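Lpg2148(MvcA) (Legionella pneumophila subsp. pneumophila str. Philadelphia 1, PDB 6K11) is a Legionella effector that probably regulates the host ubiquitin-conjugating enzyme UBE2N by acting as a deamidase-type deubiquitinase. Local coordinates at residues Leu12-Gln17 with Phe265-Glu271; Glu129-Ile133 with Lys150-Tyr154. All blocks are in the same frame, centred on the assembly; numbering follows the deposited sequence.

Interaction 1: residues Leu12-Gln17 with Phe265-Glu271; sequences LKSMSQ and FVSDKDE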
loop_
_atom_site.group_PDB
_atom_site.type_symbol
_atom_site.label_atom_id
_atom_site.label_comp_id
_atom_site.label_asym_id
_atom_site.label_seq_id
_atom_site.Cartn_x
_atom_site.Cartn_y
_atom_site.Cartn_z
ATOM N N LEU A 12 -22.574 0.841 1.924
ATOM C CA LEU A 12 -21.195 0.430 2.134
ATOM C C LEU A 12 -20.655 1.022 3.434
ATOM O O LEU A 12 -20.026 0.316 4.248
ATOM C CB LEU A 12 -20.335 0.844 0.929
ATOM C CG LEU A 12 -18.819 0.731 1.164
ATOM C CD1 LEU A 12 -18.401 -0.731 1.242
ATOM C CD2 LEU A 12 -17.993 1.481 0.116
ATOM N N LYS A 13 -20.926 2.309 3.668
ATOM C CA LYS A 13 -20.440 2.948 4.886
ATOM C C LYS A 13 -21.104 2.350 6.124
ATOM O O LYS A 13 -20.427 2.012 7.105
ATOM C CB LYS A 13 -20.668 4.462 4.821
ATOM C CG LYS A 13 -20.414 5.166 6.151
ATOM C CD LYS A 13 -20.270 6.664 5.977
ATOM C CE LYS A 13 -19.932 7.334 7.302
ATOM N NZ LYS A 13 -19.635 8.775 7.129
ATOM N N SER A 14 -22.436 2.195 6.095
ATOM C CA SER A 14 -23.131 1.675 7.267
ATOM C C SER A 14 -22.675 0.253 7.599
ATOM O O SER A 14 -22.439 -0.081 8.771
ATOM C CB SER A 14 -24.647 1.737 7.037
ATOM O OG SER A 14 -25.334 1.225 8.165
ATOM N N MET A 15 -22.507 -0.582 6.578
ATOM C CA MET A 15 -22.120 -1.978 6.783
ATOM C C MET A 15 -20.682 -2.102 7.280
ATOM O O MET A 15 -20.386 -2.929 8.153
ATOM C CB MET A 15 -22.284 -2.770 5.474
ATOM C CG MET A 15 -23.754 -3.117 5.071
ATOM S SD MET A 15 -23.841 -4.107 3.544
ATOM C CE MET A 15 -22.926 -5.558 4.052
ATOM N N SER A 16 -19.767 -1.327 6.704
ATOM C CA SER A 16 -18.383 -1.354 7.185
ATOM C C SER A 16 -18.274 -0.856 8.631
ATOM O O SER A 16 -17.540 -1.439 9.443
ATOM C CB SER A 16 -17.496 -0.535 6.246
ATOM O OG SER A 16 -16.164 -0.480 6.768
ATOM N N GLN A 17 -18.998 0.216 8.978
ATOM C CA GLN A 17 -19.011 0.685 10.366
ATOM C C GLN A 17 -19.407 -0.428 11.330
ATOM O O GLN A 17 -18.837 -0.548 12.422
ATOM C CB GLN A 17 -19.978 1.861 10.551
ATOM C CG GLN A 17 -19.554 3.184 9.958
ATOM C CD GLN A 17 -20.658 4.213 10.040
ATOM O OE1 GLN A 17 -21.840 3.871 10.127
ATOM N NE2 GLN A 17 -20.283 5.486 10.017
ATOM N N PHE A 265 -14.672 4.931 8.368
ATOM C CA PHE A 265 -16.088 5.268 8.267
ATOM C C PHE A 265 -16.685 5.653 9.621
ATOM O O PHE A 265 -17.522 6.560 9.697
ATOM C CB PHE A 265 -16.853 4.084 7.664
ATOM C CG PHE A 265 -16.762 3.979 6.153
ATOM C CD1 PHE A 265 -17.035 5.068 5.340
ATOM C CD2 PHE A 265 -16.443 2.779 5.558
ATOM C CE1 PHE A 265 -16.970 4.949 3.956
ATOM C CE2 PHE A 265 -16.397 2.642 4.181
ATOM C CZ PHE A 265 -16.668 3.728 3.375
ATOM N N VAL A 266 -16.297 4.963 10.701
ATOM C CA VAL A 266 -16.815 5.342 12.021
ATOM C C VAL A 266 -16.427 6.787 12.359
ATOM O O VAL A 266 -17.201 7.523 12.992
ATOM C CB VAL A 266 -16.317 4.349 13.104
ATOM C CG1 VAL A 266 -16.638 4.846 14.501
ATOM C CG2 VAL A 266 -16.938 2.944 12.894
ATOM N N SER A 267 -15.243 7.229 11.922
ATOM C CA SER A 267 -14.790 8.587 12.213
ATOM C C SER A 267 -15.398 9.637 11.291
ATOM O O SER A 267 -15.190 10.826 11.539
ATOM C CB SER A 267 -13.261 8.678 12.107
ATOM O OG SER A 267 -12.854 8.694 10.741
ATOM N N ASP A 268 -16.107 9.231 10.228
ATOM C CA ASP A 268 -16.724 10.169 9.277
ATOM C C ASP A 268 -15.683 11.072 8.611
ATOM O O ASP A 268 -15.993 12.190 8.176
ATOM C CB ASP A 268 -17.810 11.045 9.934
ATOM C CG ASP A 268 -18.936 10.239 10.562
ATOM O OD1 ASP A 268 -19.531 9.394 9.865
ATOM O OD2 ASP A 268 -19.227 10.462 11.762
ATOM N N LYS A 269 -14.429 10.617 8.522
ATOM C CA LYS A 269 -13.460 11.427 7.794
ATOM C C LYS A 269 -13.772 11.456 6.308
ATOM O O LYS A 269 -13.355 12.391 5.621
ATOM C CB LYS A 269 -12.028 10.921 8.024
ATOM C CG LYS A 269 -10.979 11.861 7.445
ATOM C CD LYS A 269 -9.647 11.745 8.135
ATOM C CE LYS A 269 -8.588 12.492 7.333
ATOM N NZ LYS A 269 -7.274 12.514 8.047
ATOM N N ASP A 270 -14.516 10.469 5.800
ATOM C CA ASP A 270 -14.982 10.545 4.418
ATOM C C ASP A 270 -15.877 11.766 4.210
ATOM O O ASP A 270 -15.724 12.500 3.224
ATOM C CB ASP A 270 -15.708 9.242 4.027
ATOM C CG ASP A 270 -17.020 9.012 4.801
ATOM O OD1 ASP A 270 -17.046 9.139 6.046
ATOM O OD2 ASP A 270 -18.032 8.667 4.151
ATOM N N GLU A 271 -16.814 12.003 5.138
ATOM C CA GLU A 271 -17.732 13.136 5.008
ATOM C C GLU A 271 -17.006 14.448 5.261
ATOM O O GLU A 271 -17.265 15.450 4.581
ATOM C CB GLU A 271 -18.909 12.986 5.981
ATOM C CG GLU A 271 -19.830 11.815 5.647
ATOM C CD GLU A 271 -21.118 11.815 6.471
ATOM O OE1 GLU A 271 -21.711 10.720 6.632
ATOM O OE2 GLU A 271 -21.526 12.898 6.956
HETATM O O HOH W 1 -21.579 8.131 11.020
#
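A lysine can serve two chemistries at once, its aliphatic stem packing on a ring while its ammonium gathers acids beyond it, and Lys13 does so here. At the tip, NZ of Lys13 forms salt bridges to OD1 of Asp268 (2.8 Å), OD1 of Asp270 (2.8 Å) and OE1 of Glu271 (2.9 Å). All four chi angles are t, so the extended chain spans the gap between helix 4-19 and the turn that brings the three carboxylates together. That turn is a Schellman motif: Asp268 leaves the helix of residues 261-266 with positive phi (60°), the chain turns, and the helix of residues 269-274 starts at once, presenting Asp270 and Glu271 from its first turn. Apolar packing centres on Phe265, a knob in the hole formed by Leu12, Lys13, Ser16 and Gln17. CA of Lys13 stands 3.8 Å from the Phe265 ring centroid, nearly on its normal, a CH-pi contact, while OG of Ser16 meets the ring edge at CD2 of Phe265 (3.5 Å). Tyr252 of strand 250-252 also meets this ring. Amide hydrogen bonding comes from Gln17, whose NE2 donates to O of Phe265 (3.0 Å, 168°); a water then links NE2 of Gln17 (3.1 Å) to OD1 of Asp268 (2.7 Å), joining the amide to the charged cluster.

Interaction 2: residues Glu129-Ile133 with Lys150-Tyr154; sequences EDPPI and KNKIY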
loop_
_atom_site.group_PDB
_atom_site.type_symbol
_atom_site.label_atom_id
_atom_site.label_comp_id
_atom_site.label_asym_id
_atom_site.label_seq_id
_atom_site.Cartn_x
_atom_site.Cartn_y
_atom_site.Cartn_z
ATOM N N GLU A 129 9.587 7.936 -4.179
ATOM C CA GLU A 129 10.828 7.680 -4.902
ATOM C C GLU A 129 11.914 7.318 -3.901
ATOM O O GLU A 129 12.266 8.126 -3.033
ATOM C CB GLU A 129 11.230 8.890 -5.739
ATOM C CG GLU A 129 12.258 8.574 -6.813
ATOM C CD GLU A 129 12.770 9.824 -7.497
ATOM O OE1 GLU A 129 12.823 10.876 -6.823
ATOM O OE2 GLU A 129 13.118 9.761 -8.697
ATOM N N ASP A 130 12.441 6.105 -4.021
ATOM C CA ASP A 130 13.288 5.509 -2.990
ATOM C C ASP A 130 14.510 4.852 -3.633
ATOM O O ASP A 130 14.663 3.626 -3.594
ATOM C CB ASP A 130 12.474 4.495 -2.183
ATOM C CG ASP A 130 13.218 3.961 -0.980
ATOM O OD1 ASP A 130 13.974 4.736 -0.357
ATOM O OD2 ASP A 130 13.031 2.771 -0.654
ATOM N N PRO A 131 15.413 5.641 -4.219
ATOM C CA PRO A 131 16.629 5.050 -4.848
ATOM C C PRO A 131 17.583 4.519 -3.789
ATOM O O PRO A 131 17.473 4.893 -2.608
ATOM C CB PRO A 131 17.245 6.232 -5.613
ATOM C CG PRO A 131 16.780 7.454 -4.844
ATOM C CD PRO A 131 15.397 7.115 -4.324
ATOM N N PRO A 132 18.526 3.643 -4.160
ATOM C CA PRO A 132 19.516 3.177 -3.181
ATOM C C PRO A 132 20.384 4.332 -2.714
ATOM O O PRO A 132 20.605 5.303 -3.436
ATOM C CB PRO A 132 20.340 2.144 -3.960
ATOM C CG PRO A 132 20.219 2.589 -5.394
ATOM C CD PRO A 132 18.801 3.115 -5.513
ATOM N N ILE A 133 20.865 4.233 -1.476
ATOM C CA ILE A 133 21.678 5.293 -0.894
ATOM C C ILE A 133 23.003 4.787 -0.356
ATOM O O ILE A 133 23.811 5.593 0.114
ATOM C CB ILE A 133 20.927 6.058 0.218
ATOM C CG1 ILE A 133 20.488 5.106 1.330
ATOM C CG2 ILE A 133 19.741 6.846 -0.348
ATOM C CD1 ILE A 133 20.295 5.800 2.705
ATOM N N LYS A 150 17.962 -5.615 0.340
ATOM C CA LYS A 150 17.516 -5.082 -0.934
ATOM C C LYS A 150 17.709 -3.562 -1.001
ATOM O O LYS A 150 17.846 -2.872 0.015
ATOM C CB LYS A 150 16.046 -5.459 -1.159
ATOM C CG LYS A 150 15.805 -6.975 -1.176
ATOM C CD LYS A 150 14.321 -7.310 -1.377
ATOM C CE LYS A 150 13.858 -8.369 -0.381
ATOM N NZ LYS A 150 13.043 -9.416 -1.046
ATOM N N ASN A 151 17.719 -3.045 -2.237
ATOM C CA ASN A 151 17.860 -1.612 -2.538
ATOM C C ASN A 151 19.226 -1.078 -2.106
ATOM O O ASN A 151 19.340 -0.010 -1.494
ATOM C CB ASN A 151 16.728 -0.773 -1.938
ATOM C CG ASN A 151 16.516 0.538 -2.702
ATOM O OD1 ASN A 151 16.857 0.642 -3.889
ATOM N ND2 ASN A 151 15.950 1.539 -2.028
ATOM N N LYS A 152 20.271 -1.826 -2.459
ATOM C CA LYS A 152 21.649 -1.413 -2.248
ATOM C C LYS A 152 22.462 -1.781 -3.484
ATOM O O LYS A 152 22.093 -2.688 -4.241
ATOM C CB LYS A 152 22.266 -2.083 -1.008
ATOM C CG LYS A 152 21.610 -1.698 0.322
ATOM C CD LYS A 152 22.282 -2.421 1.487
ATOM C CE LYS A 152 21.752 -1.928 2.839
ATOM N NZ LYS A 152 22.420 -2.609 3.995
ATOM N N ILE A 153 23.559 -1.061 -3.696
ATOM C CA ILE A 153 24.551 -1.451 -4.696
ATOM C C ILE A 153 25.611 -2.296 -4.010
ATOM O O ILE A 153 26.055 -1.964 -2.907
ATOM C CB ILE A 153 25.167 -0.213 -5.369
ATOM C CG1 ILE A 153 24.118 0.495 -6.222
ATOM C CG2 ILE A 153 26.389 -0.620 -6.205
ATOM C CD1 ILE A 153 24.563 1.835 -6.752
ATOM N N TYR A 154 26.006 -3.397 -4.652
ATOM C CA TYR A 154 26.967 -4.345 -4.098
ATOM C C TYR A 154 28.192 -4.433 -4.999
ATOM O O TYR A 154 28.067 -4.699 -6.198
ATOM C CB TYR A 154 26.336 -5.733 -3.930
ATOM C CG TYR A 154 25.331 -5.770 -2.795
ATOM C CD1 TYR A 154 25.733 -6.066 -1.499
ATOM C CD2 TYR A 154 23.992 -5.465 -3.013
ATOM C CE1 TYR A 154 24.823 -6.074 -0.439
ATOM C CE2 TYR A 154 23.076 -5.475 -1.968
ATOM C CZ TYR A 154 23.499 -5.782 -0.685
ATOM O OH TYR A 154 22.587 -5.785 0.354
HETATM O O HOH W 2 14.936 1.528 -5.496
HETATM O O HOH W 3 20.537 1.950 -0.133
#
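The loop 129-133, which connects strand 120-129 of the antiparallel sheet to strand 134-137 of the mixed sheet, meets Asn151 through one direct side-chain hydrogen bond and two water bridges. Asn151 has chi1 near t (-155°) and chi2 of 25°, which swings its carboxamide across to the loop: ND2 of Asn151 donates to O of Asp130 (2.9 Å, 151°). The other end of the amide is used too, because a water donates both to OD1 of Asn151 and to O of Asp130, at 2.7 and 2.8 Å, and so closes a small ring. Asp130, itself in the t rotamer, directs OD1 to Gln323. Asn151 has positive phi (65°) and, with Lys152, faces Ile163 in a G1 beta bulge, placed where strand 152-155 enters the mixed sheet, within the MvcA insertion domain. Pro132 packs against Asn151: its CA-to-CB bond points toward segment 150-154, CB of Pro132 lies 3.4 Å from O of Asn151, and its ring also touches Phe162 and Phe227. The CA-to-CB bond of Pro131 points away. Lys152 likewise turns its CA-to-CB bond away, and its chain, m at chi1 and t thereafter, runs out to a salt bridge with Glu191. A second water accepts from N of Ile133 and donates to O of Asn151, 2.7 Å from each.

The two contacts lie on opposite sides of the chain's centre, their centres about 39 Å and their nearest atoms about 21 Å apart, and they share no helix or strand. Interaction 1 is partly buried and joins helical elements 248 residues apart in sequence, whereas interaction 2 is a surface contact over a 17-residue separation, nested within the loop that interaction 1 closes. Their chemistry follows their places. Between helices, a charge cluster and a ring in its socket dominate, and the two segments bury 386 Å² in all; between the two sheets, a carboxamide, a proline and bridging waters make the contact, and the segments bury 210 Å² in all.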